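Local structure of oxidoreductase, NAD-binding/iron-sulfur cluster-binding protein (Nitratireductor pacificus pht-3B, 6ZXU) at residues 112-117 / 181-186; 173-178 / 453-458; 338-343 / 584-589; 428-433 / 447-452; 510-515 / 593-598. The protein is a catabolic reductive dehalogenase that carries cobalamin (B12) and two 4Fe-4S clusters. One frame throughout, in Å; residues are numbered along the deposited sequence.

Contact 1 (112-117 / 181-186)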
# COMPACT_ATOMS: atom_id res chain seq x y z
N ALA A 112 8.66 -6.75 -13.56
CA ALA A 112 8.21 -7.06 -12.21
C ALA A 112 8.03 -5.80 -11.36
O ALA A 112 7.10 -5.72 -10.55
CB ALA A 112 9.19 -8.01 -11.54
N SER A 113 8.82 -4.79 -11.63
CA SER A 113 8.70 -3.50 -10.96
C SER A 113 7.42 -2.84 -11.34
O SER A 113 6.78 -2.24 -10.47
CB SER A 113 9.90 -2.57 -11.26
OG SER A 113 11.13 -3.12 -10.85
N ALA A 114 7.06 -2.84 -12.62
CA ALA A 114 5.85 -2.22 -13.06
C ALA A 114 4.60 -2.89 -12.50
O ALA A 114 3.65 -2.23 -12.10
CB ALA A 114 5.82 -2.16 -14.55
N TYR A 115 4.59 -4.22 -12.45
CA TYR A 115 3.49 -4.98 -11.92
C TYR A 115 3.39 -4.73 -10.40
O TYR A 115 2.29 -4.62 -9.89
CB TYR A 115 3.66 -6.50 -12.20
CG TYR A 115 3.34 -6.87 -13.64
CD1 TYR A 115 2.12 -6.53 -14.19
CD2 TYR A 115 4.25 -7.50 -14.45
CE1 TYR A 115 1.78 -6.85 -15.48
CE2 TYR A 115 3.92 -7.81 -15.75
CZ TYR A 115 2.71 -7.51 -16.26
OH TYR A 115 2.34 -7.85 -17.51
N PHE A 116 4.52 -4.63 -9.71
CA PHE A 116 4.58 -4.25 -8.29
C PHE A 116 3.84 -2.92 -8.04
O PHE A 116 3.10 -2.77 -7.04
CB PHE A 116 6.01 -4.22 -7.84
CG PHE A 116 6.22 -3.66 -6.45
CD1 PHE A 116 5.83 -4.41 -5.31
CD2 PHE A 116 6.84 -2.47 -6.24
CE1 PHE A 116 6.06 -3.96 -4.05
CE2 PHE A 116 7.04 -1.96 -4.94
CZ PHE A 116 6.65 -2.73 -3.86
N LEU A 117 3.93 -2.00 -8.98
CA LEU A 117 3.28 -0.68 -8.89
C LEU A 117 1.89 -0.71 -9.45
O LEU A 117 1.28 0.32 -9.63
CB LEU A 117 4.12 0.38 -9.58
CG LEU A 117 5.50 0.59 -9.05
CD1 LEU A 117 6.25 1.58 -9.92
CD2 LEU A 117 5.51 1.11 -7.63
N ALA A 181 6.98 7.96 -13.58
CA ALA A 181 7.89 8.78 -12.78
C ALA A 181 8.69 7.93 -11.83
O ALA A 181 9.91 8.12 -11.73
CB ALA A 181 7.12 9.82 -11.98
N ILE A 182 8.07 6.91 -11.24
CA ILE A 182 8.77 6.08 -10.27
C ILE A 182 9.78 5.20 -11.01
O ILE A 182 10.91 5.06 -10.58
CB ILE A 182 7.77 5.25 -9.44
CG1 ILE A 182 6.98 6.15 -8.53
CG2 ILE A 182 8.56 4.25 -8.63
CD1 ILE A 182 5.76 5.45 -7.94
N LEU A 183 9.34 4.59 -12.11
CA LEU A 183 10.16 3.68 -12.81
C LEU A 183 11.34 4.35 -13.52
O LEU A 183 12.43 3.82 -13.51
CB LEU A 183 9.37 2.84 -13.78
CG LEU A 183 8.40 1.77 -13.18
CD1 LEU A 183 7.67 1.09 -14.29
CD2 LEU A 183 9.18 0.78 -12.33
N SER A 184 11.09 5.49 -14.14
CA SER A 184 12.18 6.28 -14.71
C SER A 184 13.15 6.72 -13.68
O SER A 184 14.38 6.62 -13.87
CB SER A 184 11.62 7.45 -15.51
OG SER A 184 11.00 8.43 -14.73
N GLY A 185 12.65 7.14 -12.51
CA GLY A 185 13.56 7.49 -11.44
C GLY A 185 14.36 6.37 -10.90
O GLY A 185 15.51 6.54 -10.53
N TYR A 186 13.75 5.19 -10.84
CA TYR A 186 14.47 3.96 -10.44
C TYR A 186 15.64 3.65 -11.38
O TYR A 186 16.75 3.35 -10.92
CB TYR A 186 13.49 2.75 -10.48
CG TYR A 186 14.07 1.39 -10.45
CD1 TYR A 186 14.91 1.01 -9.42
CD2 TYR A 186 13.76 0.45 -11.42
CE1 TYR A 186 15.44 -0.27 -9.36
CE2 TYR A 186 14.26 -0.87 -11.37
CZ TYR A 186 15.08 -1.24 -10.34
OH TYR A 186 15.61 -2.51 -10.31
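Leu183 and Leu117 are the central pair of an antiparallel helix packing in which helix 112-116 and helix 181-186 run at 146°, their axes 10.6 Å apart. The two leucine side chains slide past each other in opposite directions, and Leu183 spreads its methyls over the first helix. Its CD1 lies 3.7 Å from Ala114 CB, while CD2 meets Ser113 CB at 3.6 Å. Leu117, the first residue to leave the helical conformation, brings CD1 to Leu183 CD2 and also to Ile182. With Ile182 CG1 anti to the carbonyl carbon (chi1 -69°), CG2 comes beside the backbone carbonyl carbon, where it receives that CD1. This end of the interface is wholly apolar and tight, with Met347 and Leu350 of helix 342-354 packed against Ile182 and Val237 of strand 232-239 against Leu183. The opposite end, at Ser113 and Tyr186, is looser although still buried. Both polar tips go to Asn109 of helix 103-116: Ser113 OG bonds to its O and Tyr186 OH, from the second helix, to its OD1. Ser113 OG and Tyr186 CE2 come no closer than 3.9 Å, the oxygen oblique to the ring.

Contact 2 (173-178 / 453-458)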
# COMPACT_ATOMS: atom_id res chain seq x y z
N ASP A 173 -4.71 8.22 -16.53
CA ASP A 173 -3.47 8.98 -16.82
C ASP A 173 -2.65 9.32 -15.59
O ASP A 173 -1.42 9.24 -15.60
CB ASP A 173 -3.75 10.25 -17.64
CG ASP A 173 -3.95 9.99 -19.12
OD1 ASP A 173 -3.64 8.86 -19.64
OD2 ASP A 173 -4.46 10.90 -19.80
N MET A 174 -3.32 9.79 -14.55
CA MET A 174 -2.61 10.08 -13.28
C MET A 174 -1.80 8.89 -12.77
O MET A 174 -0.63 9.00 -12.37
CB MET A 174 -3.64 10.53 -12.19
CG MET A 174 -3.01 10.84 -10.86
SD MET A 174 -4.28 11.02 -9.54
CE MET A 174 -5.04 9.35 -9.55
N ARG A 175 -2.43 7.74 -12.73
CA ARG A 175 -1.75 6.53 -12.30
C ARG A 175 -0.61 6.19 -13.25
O ARG A 175 0.42 5.77 -12.81
CB ARG A 175 -2.79 5.41 -12.19
CG ARG A 175 -2.27 4.09 -11.72
CD ARG A 175 -1.68 4.08 -10.34
NE ARG A 175 -2.44 4.93 -9.39
CZ ARG A 175 -3.62 4.59 -8.85
NH1 ARG A 175 -4.22 3.43 -9.18
NH2 ARG A 175 -4.25 5.45 -8.00
N CYS A 176 -0.77 6.43 -14.57
CA CYS A 176 0.31 6.20 -15.55
C CYS A 176 1.50 7.11 -15.36
O CYS A 176 2.64 6.66 -15.36
CB CYS A 176 -0.21 6.30 -16.95
SG CYS A 176 -1.23 4.90 -17.40
N ALA A 177 1.25 8.37 -15.05
CA ALA A 177 2.32 9.30 -14.77
C ALA A 177 3.05 8.93 -13.54
O ALA A 177 4.24 9.00 -13.45
CB ALA A 177 1.74 10.67 -14.64
N GLU A 178 2.30 8.56 -12.51
CA GLU A 178 2.88 8.11 -11.26
C GLU A 178 3.84 6.96 -11.47
O GLU A 178 5.01 7.00 -11.03
CB GLU A 178 1.75 7.62 -10.36
CG GLU A 178 2.19 7.12 -8.99
CD GLU A 178 1.38 5.88 -8.53
OE1 GLU A 178 0.16 5.99 -8.21
OE2 GLU A 178 1.95 4.74 -8.49
N TYR A 453 2.42 3.59 0.97
CA TYR A 453 2.38 4.99 1.45
C TYR A 453 2.14 5.97 0.31
O TYR A 453 1.25 6.81 0.38
CB TYR A 453 3.67 5.34 2.09
CG TYR A 453 3.82 4.84 3.49
CD1 TYR A 453 2.74 4.70 4.30
CD2 TYR A 453 5.06 4.62 4.02
CE1 TYR A 453 2.90 4.31 5.61
CE2 TYR A 453 5.24 4.18 5.31
CZ TYR A 453 4.16 4.08 6.13
OH TYR A 453 4.32 3.72 7.51
N MET A 454 2.86 5.78 -0.78
CA MET A 454 2.72 6.61 -1.93
C MET A 454 1.37 6.47 -2.59
O MET A 454 0.69 7.49 -2.87
CB MET A 454 3.86 6.32 -2.92
CG MET A 454 3.89 7.13 -4.22
SD MET A 454 2.79 6.38 -5.42
CE MET A 454 3.34 4.58 -5.52
N ARG A 455 0.93 5.26 -2.81
CA ARG A 455 -0.36 5.03 -3.43
C ARG A 455 -1.51 5.55 -2.59
O ARG A 455 -2.47 6.20 -3.11
CB ARG A 455 -0.57 3.55 -3.67
CG ARG A 455 -1.88 3.15 -4.32
CD ARG A 455 -2.13 3.76 -5.69
NE ARG A 455 -0.93 3.65 -6.56
CZ ARG A 455 -0.51 2.49 -7.12
NH1 ARG A 455 -1.17 1.36 -6.91
NH2 ARG A 455 0.61 2.48 -7.89
N GLY A 456 -1.45 5.30 -1.28
CA GLY A 456 -2.46 5.85 -0.35
C GLY A 456 -2.54 7.39 -0.36
O GLY A 456 -3.62 7.92 -0.43
N ALA A 457 -1.41 8.03 -0.27
CA ALA A 457 -1.29 9.48 -0.23
C ALA A 457 -1.87 10.09 -1.46
O ALA A 457 -2.59 11.10 -1.39
CB ALA A 457 0.12 9.94 -0.04
N GLU A 458 -1.64 9.48 -2.61
CA GLU A 458 -2.29 9.90 -3.86
C GLU A 458 -3.79 9.82 -3.84
O GLU A 458 -4.50 10.76 -4.19
CB GLU A 458 -1.71 9.08 -5.02
CG GLU A 458 -2.40 9.23 -6.37
CD GLU A 458 -1.84 8.16 -7.35
OE1 GLU A 458 -0.62 8.04 -7.43
OE2 GLU A 458 -2.55 7.48 -8.07
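Arg175 and Arg455 lie flat on one another in the middle of this buried salt-bridge network, their guanidinium planes 16° apart and the centres 4.2 Å apart. The two side chains cross at about a right angle, so each guanidinium takes the other's CD on a face: Arg455 CD sits over the centre of that of Arg175, whereas Arg175 CD is offset toward the rim of that of Arg455. Both arginine side chains bend at chi2 and chi3. Each then turns an edge to a glutamate of the opposite helix. Arg175 grips Glu458 side-on, NH2 at 2.6 Å and NE at 2.9 Å from the single atom OE2. Arg455 NH2 meets Glu178 OE2 at 2.7 Å in a nearly straight bond (173°), using the syn lone pair. The acids probably offset the repulsion of the stacked cations. Met174 and Met454 reach tip to tip toward Glu458 and Glu178, Met454 CE coming 3.3 Å from Glu178 OE2. Met, Arg and Glu thus recur at equal spacing on antiparallel helices 168-190 and 445-469. Phe84 of helix 74-85 touches both glutamates, as does helix 342-354 through Leu350 and Met354, while strand 194-198 packs on Ala177.

Contact 3 (338-343 / 584-589); sequences PMKHPL and KGSACG. With SF4 (iron/sulfur cluster), chain E.
Lys340 and Gly585 tie the loop leading into helix 342-354 to the cysteine loop of the 4Fe-4S dicluster region, in which Cys588 SG binds iron FE2 of one cluster at 2.3 Å. Lys340 NZ donates to Gly585 O at 2.9 Å, nearly along the C=O axis (160°). The same ammonium donates to a water, 3.1 Å from NZ, which also accepts from Ala587 N, and NZ has a weak bond to Gln582 O. Ser586 reaches back the other way. Its OG, anti to the backbone N (chi1 -162°), approaches Pro338 CA at 3.7 Å and bonds to Phe337 O. A second water donates to Ser586 OG at 2.9 Å and accepts from His341 N, linking the loops again. His341 caps helix 342-354: its ND1 accepts from Leu343 N at 3.0 Å, and Pro342 CD lies over one face of the imidazole. Cys588 O bonds to N40 of cobalamin and to Arg579 NE. The contact is almost entirely polar, made by backbone groups, a lysine tip, a hydroxyl and two waters, and the lysine's positive charge is likely to be stabilised by neutral oxygen acceptors, a carbonyl and a water, rather than by a carboxylate among these residues.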
# COMPACT_ATOMS: atom_id res chain seq x y z
N PRO A 338 14.83 3.99 5.07
CA PRO A 338 13.90 3.43 4.13
C PRO A 338 14.18 3.78 2.67
O PRO A 338 13.36 3.44 1.77
CB PRO A 338 12.55 4.11 4.54
CG PRO A 338 12.97 5.48 5.01
CD PRO A 338 14.41 5.34 5.50
N MET A 339 15.31 4.42 2.43
CA MET A 339 15.64 4.94 1.09
C MET A 339 16.99 4.42 0.59
O MET A 339 17.64 5.05 -0.20
CB MET A 339 15.67 6.47 1.15
CG MET A 339 14.26 7.05 1.25
SD MET A 339 13.37 6.84 -0.26
CE MET A 339 11.62 6.74 0.20
N LYS A 340 17.35 3.24 1.03
CA LYS A 340 18.57 2.64 0.62
C LYS A 340 18.46 1.97 -0.75
O LYS A 340 19.44 1.83 -1.43
CB LYS A 340 18.98 1.58 1.64
CG LYS A 340 19.08 2.07 3.04
CD LYS A 340 19.75 0.95 3.88
CE LYS A 340 19.21 0.80 5.26
NZ LYS A 340 19.97 -0.15 6.12
N HIS A 341 17.25 1.54 -1.17
CA HIS A 341 17.10 0.85 -2.44
C HIS A 341 16.66 1.82 -3.52
O HIS A 341 15.87 2.72 -3.25
CB HIS A 341 16.10 -0.28 -2.29
CG HIS A 341 16.04 -1.19 -3.47
ND1 HIS A 341 15.40 -0.84 -4.64
CD2 HIS A 341 16.53 -2.43 -3.66
CE1 HIS A 341 15.47 -1.85 -5.50
NE2 HIS A 341 16.18 -2.81 -4.93
N PRO A 342 17.20 1.70 -4.75
CA PRO A 342 16.84 2.67 -5.84
C PRO A 342 15.37 2.80 -6.19
O PRO A 342 14.94 3.87 -6.65
CB PRO A 342 17.57 2.09 -7.06
CG PRO A 342 18.78 1.45 -6.49
CD PRO A 342 18.34 0.85 -5.17
N LEU A 343 14.59 1.75 -6.01
CA LEU A 343 13.17 1.82 -6.26
C LEU A 343 12.45 2.73 -5.29
O LEU A 343 11.63 3.56 -5.70
CB LEU A 343 12.55 0.40 -6.24
CG LEU A 343 11.07 0.33 -6.60
CD1 LEU A 343 10.75 0.85 -8.00
CD2 LEU A 343 10.56 -1.11 -6.48
N LYS A 584 21.49 -5.31 6.92
CA LYS A 584 21.33 -6.36 5.94
C LYS A 584 19.99 -6.26 5.19
O LYS A 584 19.49 -7.23 4.63
CB LYS A 584 21.60 -7.69 6.55
CG LYS A 584 22.86 -7.77 7.40
CD LYS A 584 23.60 -9.06 7.38
CE LYS A 584 22.85 -10.20 7.96
NZ LYS A 584 23.33 -11.54 7.44
N GLY A 585 19.44 -5.10 5.18
CA GLY A 585 18.28 -4.79 4.39
C GLY A 585 17.86 -3.35 4.61
O GLY A 585 18.53 -2.56 5.31
N SER A 586 16.67 -3.01 4.09
CA SER A 586 16.09 -1.67 4.29
C SER A 586 14.80 -1.75 5.15
O SER A 586 13.76 -2.11 4.65
CB SER A 586 15.76 -1.10 2.94
OG SER A 586 15.60 0.27 3.05
N ALA A 587 14.93 -1.46 6.43
CA ALA A 587 13.82 -1.52 7.44
C ALA A 587 13.34 -2.95 7.62
O ALA A 587 14.12 -3.88 7.48
CB ALA A 587 12.72 -0.56 7.04
N CYS A 588 12.09 -3.18 7.97
CA CYS A 588 11.58 -4.47 8.35
C CYS A 588 10.07 -4.47 8.44
O CYS A 588 9.49 -3.47 8.90
CB CYS A 588 12.14 -4.93 9.70
SG CYS A 588 11.63 -6.62 10.28
N GLY A 589 9.48 -5.57 8.02
CA GLY A 589 8.06 -5.88 8.23
C GLY A 589 7.82 -7.35 8.27
O GLY A 589 6.80 -7.87 7.81
FE1 SF4 E . 9.52 -4.51 14.10
FE2 SF4 E . 10.45 -6.28 12.18
FE3 SF4 E . 7.82 -6.50 13.11
FE4 SF4 E . 9.96 -7.17 14.71
S1 SF4 E . 9.34 -8.12 12.81
S2 SF4 E . 8.16 -5.92 15.25
S3 SF4 E . 11.49 -5.64 14.03
S4 SF4 E . 8.74 -4.77 12.06
O HOH W 1 14.77 1.33 0.47
O HOH W 2 17.37 -0.70 7.79

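Contact 4 (428-433 / 447-452)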
# COMPACT_ATOMS: atom_id res chain seq x y z
N ILE A 428 -4.32 -0.11 1.88
CA ILE A 428 -3.59 -0.50 0.67
C ILE A 428 -2.82 -1.77 1.02
O ILE A 428 -2.01 -1.76 1.94
CB ILE A 428 -2.65 0.60 0.20
CG1 ILE A 428 -3.35 1.95 0.05
CG2 ILE A 428 -1.97 0.19 -1.09
CD1 ILE A 428 -4.40 1.91 -1.04
N ASP A 429 -3.06 -2.82 0.26
CA ASP A 429 -2.42 -4.12 0.40
C ASP A 429 -0.93 -3.93 0.06
O ASP A 429 -0.58 -3.40 -0.99
CB ASP A 429 -3.08 -5.16 -0.50
CG ASP A 429 -2.58 -6.56 -0.26
OD1 ASP A 429 -1.43 -6.74 0.30
OD2 ASP A 429 -3.28 -7.50 -0.70
N GLN A 430 -0.05 -4.31 0.98
CA GLN A 430 1.38 -4.21 0.73
C GLN A 430 1.93 -5.19 -0.36
O GLN A 430 3.02 -4.89 -0.91
CB GLN A 430 2.20 -4.39 1.97
CG GLN A 430 2.19 -3.16 2.85
CD GLN A 430 3.44 -3.06 3.76
OE1 GLN A 430 4.55 -3.33 3.35
NE2 GLN A 430 3.20 -2.66 5.02
N GLY A 431 1.21 -6.25 -0.63
CA GLY A 431 1.55 -7.15 -1.72
C GLY A 431 1.97 -8.53 -1.25
O GLY A 431 3.13 -8.70 -0.87
N TYR A 432 1.09 -9.52 -1.41
CA TYR A 432 1.38 -10.87 -1.00
C TYR A 432 2.58 -11.49 -1.74
O TYR A 432 3.47 -12.08 -1.11
CB TYR A 432 0.15 -11.78 -1.12
CG TYR A 432 0.46 -13.23 -0.73
CD1 TYR A 432 0.63 -13.61 0.57
CD2 TYR A 432 0.68 -14.19 -1.70
CE1 TYR A 432 0.89 -14.89 0.91
CE2 TYR A 432 1.02 -15.46 -1.36
CZ TYR A 432 1.08 -15.82 -0.05
OH TYR A 432 1.41 -17.12 0.25
N GLU A 433 2.64 -11.30 -3.05
CA GLU A 433 3.56 -12.13 -3.87
C GLU A 433 5.01 -11.63 -3.70
O GLU A 433 5.90 -12.46 -3.57
CB GLU A 433 3.18 -12.11 -5.33
CG GLU A 433 2.02 -13.09 -5.62
CD GLU A 433 0.59 -12.59 -5.21
OE1 GLU A 433 -0.41 -13.42 -5.27
OE2 GLU A 433 0.49 -11.38 -4.79
N SER A 447 10.67 -0.64 0.34
CA SER A 447 9.96 -0.35 -0.91
C SER A 447 8.55 -0.85 -0.88
O SER A 447 7.65 -0.23 -1.50
CB SER A 447 10.75 -0.96 -2.12
OG SER A 447 11.93 -0.24 -2.42
N GLN A 448 8.27 -1.94 -0.18
CA GLN A 448 6.90 -2.39 0.02
C GLN A 448 6.11 -1.41 0.85
O GLN A 448 4.96 -1.07 0.53
CB GLN A 448 6.85 -3.79 0.66
CG GLN A 448 7.29 -4.93 -0.27
CD GLN A 448 6.73 -6.30 0.15
OE1 GLN A 448 7.40 -7.05 0.88
NE2 GLN A 448 5.48 -6.62 -0.28
N SER A 449 6.70 -0.91 1.89
CA SER A 449 6.05 0.16 2.73
C SER A 449 5.78 1.42 1.93
O SER A 449 4.69 1.97 1.97
CB SER A 449 6.95 0.51 3.93
OG SER A 449 7.05 -0.57 4.80
N MET A 450 6.77 1.86 1.17
CA MET A 450 6.68 3.16 0.48
C MET A 450 5.71 3.13 -0.67
O MET A 450 5.03 4.13 -0.92
CB MET A 450 8.06 3.63 -0.02
CG MET A 450 9.05 4.01 1.06
SD MET A 450 8.48 5.45 2.04
CE MET A 450 8.76 4.83 3.76
N ARG A 451 5.68 2.03 -1.43
CA ARG A 451 4.67 1.90 -2.46
C ARG A 451 3.27 2.12 -1.89
O ARG A 451 2.48 2.88 -2.39
CB ARG A 451 4.72 0.54 -3.12
CG ARG A 451 3.51 0.25 -4.01
CD ARG A 451 3.27 -1.17 -4.36
NE ARG A 451 1.91 -1.42 -4.81
CZ ARG A 451 0.89 -1.67 -3.97
NH1 ARG A 451 1.11 -1.79 -2.65
NH2 ARG A 451 -0.33 -1.85 -4.42
N ALA A 452 2.97 1.48 -0.78
CA ALA A 452 1.65 1.58 -0.18
C ALA A 452 1.41 3.00 0.35
O ALA A 452 0.31 3.51 0.24
CB ALA A 452 1.51 0.51 0.90
O HOH W 3 3.51 -2.34 -1.32
O HOH W 4 7.02 -3.49 4.62
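Gln430 and Gln448 bring their CA atoms to 5.9 Å where the chain leaves strand 422-429, turns at Gly431, the N-cap of helix 432-437, and packs against helix 445-469. Asp429 OD1 accepts from Gly431 N at 2.8 Å, an Asx turn, the same carboxylate forms a salt bridge with Arg513, and Gly431 adopts backbone angles that call for glycine. Arg451, extended from CG to NE, reaches in so that NH1 donates to Asp429 O at 2.9 Å, in the carbonyl plane. Gln448 NE2 donates to Gln430 O at 3.1 Å from well above the carbonyl plane (56°), with a weaker bond to Gly431 O. A water donates to Gln430 O (2.6 Å) and to Gln448 O and accepts from Arg451 NH1. A second water joins Gln430 OE1 to Ser449 OG; both residues touch cobalamin. Ile428 CG2 packs on Ala452 CB at 4.0 Å. A leucine in place of Arg451 would probably leave Asp429 O and the first water without their shared donor and Asp118 with one arginine partner fewer. Carbonyls at and just past the strand's end are thus bonded by helix side chains and a bridging water, polar bonds that hold this buried, cobalamin-lining corner.

Contact 5 (510-515 / 593-598). With NA (sodium ion), chain G; SF4 (iron/sulfur cluster), chain D.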
# COMPACT_ATOMS: atom_id res chain seq x y z
N ILE A 510 -6.88 -9.62 4.25
CA ILE A 510 -5.46 -9.37 3.83
C ILE A 510 -4.53 -9.48 5.04
O ILE A 510 -3.35 -9.17 4.93
CB ILE A 510 -5.27 -8.07 3.06
CG1 ILE A 510 -5.52 -6.85 3.92
CG2 ILE A 510 -6.15 -8.04 1.84
CD1 ILE A 510 -5.03 -5.58 3.26
N GLY A 511 -5.07 -9.95 6.19
CA GLY A 511 -4.23 -10.12 7.33
C GLY A 511 -3.61 -8.83 7.78
O GLY A 511 -4.24 -7.77 7.74
N PRO A 512 -2.36 -8.88 8.23
CA PRO A 512 -1.71 -7.66 8.69
C PRO A 512 -0.89 -6.96 7.57
O PRO A 512 -0.12 -6.06 7.86
CB PRO A 512 -0.73 -8.17 9.75
CG PRO A 512 -0.34 -9.49 9.22
CD PRO A 512 -1.55 -10.07 8.48
N ARG A 513 -1.21 -7.27 6.31
CA ARG A 513 -0.44 -6.91 5.13
C ARG A 513 -0.90 -5.58 4.52
O ARG A 513 -1.28 -5.51 3.40
CB ARG A 513 -0.55 -8.05 4.13
CG ARG A 513 0.51 -8.12 3.14
CD ARG A 513 0.27 -9.22 2.15
NE ARG A 513 -1.04 -9.13 1.57
CZ ARG A 513 -1.98 -10.03 1.64
NH1 ARG A 513 -1.79 -11.17 2.23
NH2 ARG A 513 -3.13 -9.82 1.02
N SER A 514 -0.91 -4.53 5.26
CA SER A 514 -1.54 -3.29 4.80
C SER A 514 -0.84 -2.06 5.32
O SER A 514 -0.02 -2.16 6.29
CB SER A 514 -2.98 -3.22 5.31
OG SER A 514 -2.92 -2.87 6.64
N LYS A 515 -0.96 -0.96 4.54
CA LYS A 515 -0.69 0.34 5.05
C LYS A 515 -2.02 1.08 4.95
O LYS A 515 -2.79 0.86 4.07
CB LYS A 515 0.44 1.15 4.35
CG LYS A 515 1.86 0.61 4.50
CD LYS A 515 2.38 0.79 5.94
CE LYS A 515 3.83 0.64 5.98
NZ LYS A 515 4.35 1.03 7.33
N LYS A 593 4.74 -10.68 7.33
CA LYS A 593 4.96 -11.83 6.48
C LYS A 593 4.63 -13.12 7.19
O LYS A 593 4.07 -14.04 6.56
CB LYS A 593 6.44 -11.82 5.99
CG LYS A 593 6.82 -13.04 5.11
CD LYS A 593 8.33 -13.07 4.93
CE LYS A 593 8.79 -14.47 4.41
NZ LYS A 593 8.35 -14.79 3.03
N MET A 594 5.04 -13.27 8.46
CA MET A 594 4.97 -14.55 9.11
C MET A 594 3.57 -14.94 9.62
O MET A 594 3.27 -16.11 9.91
CB MET A 594 6.04 -14.61 10.21
CG MET A 594 7.47 -14.48 9.71
SD MET A 594 7.97 -15.86 8.67
CE MET A 594 7.76 -15.10 7.28
N CYS A 595 2.68 -13.98 9.69
CA CYS A 595 1.37 -14.20 10.21
C CYS A 595 0.57 -15.24 9.40
O CYS A 595 0.49 -15.12 8.21
CB CYS A 595 0.61 -12.86 10.32
SG CYS A 595 -0.98 -13.00 11.16
N PRO A 596 -0.07 -16.22 10.08
CA PRO A 596 -0.93 -17.15 9.35
C PRO A 596 -2.02 -16.50 8.51
O PRO A 596 -2.39 -17.05 7.47
CB PRO A 596 -1.57 -18.00 10.45
CG PRO A 596 -0.60 -17.92 11.55
CD PRO A 596 -0.03 -16.53 11.50
N TRP A 597 -2.51 -15.36 8.90
CA TRP A 597 -3.54 -14.63 8.13
C TRP A 597 -3.01 -13.96 6.86
O TRP A 597 -3.81 -13.48 6.05
CB TRP A 597 -4.21 -13.58 8.98
CG TRP A 597 -5.02 -14.15 10.14
CD1 TRP A 597 -4.55 -14.47 11.33
CD2 TRP A 597 -6.44 -14.38 10.17
NE1 TRP A 597 -5.56 -14.89 12.15
CE2 TRP A 597 -6.74 -14.88 11.46
CE3 TRP A 597 -7.50 -14.19 9.26
CZ2 TRP A 597 -8.01 -15.15 11.86
CZ3 TRP A 597 -8.77 -14.50 9.66
CH2 TRP A 597 -9.02 -15.01 10.94
N ASN A 598 -1.70 -13.92 6.70
CA ASN A 598 -1.11 -13.50 5.48
C ASN A 598 -1.12 -14.67 4.52
O ASN A 598 -0.27 -15.56 4.62
CB ASN A 598 0.32 -12.91 5.75
CG ASN A 598 1.07 -12.56 4.42
OD1 ASN A 598 0.50 -12.07 3.46
ND2 ASN A 598 2.32 -12.99 4.34
NA NA G . 1.31 -16.96 6.03
FE1 SF4 D . 0.80 -12.83 15.58
FE2 SF4 D . -0.44 -15.31 15.12
FE3 SF4 D . -0.84 -13.28 13.38
FE4 SF4 D . -1.95 -13.07 15.86
S1 SF4 D . -2.34 -14.62 14.24
S2 SF4 D . -0.84 -11.51 14.79
S3 SF4 D . -0.30 -14.08 17.00
S4 SF4 D . 1.08 -14.33 13.93
O HOH W 5 -4.09 -12.61 3.14
O HOH W 6 3.46 -16.40 4.96
O HOH W 7 2.43 -17.87 7.78
O HOH W 8 -0.37 -18.56 6.02
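Arg513 presents its guanidinium to two turns at once: Ile510 O lies 3.6 Å above the centre of one face, and Asn598 OD1 sits at the edge. That oxygen is in the guanidinium plane, although the two flat groups are turned 56° apart. Trp597 is the other flat group, with sulfide S1 of a 4Fe-4S cluster at its edge, 3.7 Å from CD1; Phe533 meets the indole edge-to-face. The contact pairs a type II' beta turn, Ile510 to Arg513, with a type I turn, Cys595 to Asn598, in the 4Fe-4S dicluster region. Arg513 NH1 donates to Asn598 OD1 at 2.8 Å in a nearly straight bond (168°) and also to a water. Its NE forms a salt bridge with Asp429, joining the turn to the end of strand 422-429. Asn598 has CG anti to the backbone N (chi1 174°), and from there ND2 donates to Lys593 O at 3.0 Å. An alanine in place of Arg513 would probably leave the Asp429 carboxylate without its cation and Asn598 OD1 without its donor, the amide then held by its ND2 bond alone among the bonds described. Gly511 fits against Trp597 O, where a CB would clash. Pro512 CG packs on Cys595 CB at 3.7 Å, behind the cysteine whose SG binds iron FE3 at 2.2 Å. Ser514 and Lys515, next along the strand, bond to cobalamin. On the far side of the type I turn a sodium ion is bound by Asn598 O at 2.5 Å, by Cys595 O at 3.0 Å and by three waters.

Overall arrangement
From the N terminus, contact 1 closes first, bringing helix 103-116 against helix 168-190 around 63 intervening residues. Contact 2 opens on that same helix before contact 1 has closed, so the two cross; it reaches far ahead to helix 445-469. Contact 3 opens within this span and crosses contact 2, carrying helix 342-354 to a cluster-binding loop. The short link of contact 4, strand 422-429 to helix 445-469, falls within the spans of both contacts 2 and 3. Contact 5 opens after contact 4 has closed and crosses contact 3, joining the turn that leads into strand 514-521, neighbour of strand 422-429, to the last cluster cysteine. Helix 445-469 thus connects the N-terminal helices to the cobalamin and cluster region.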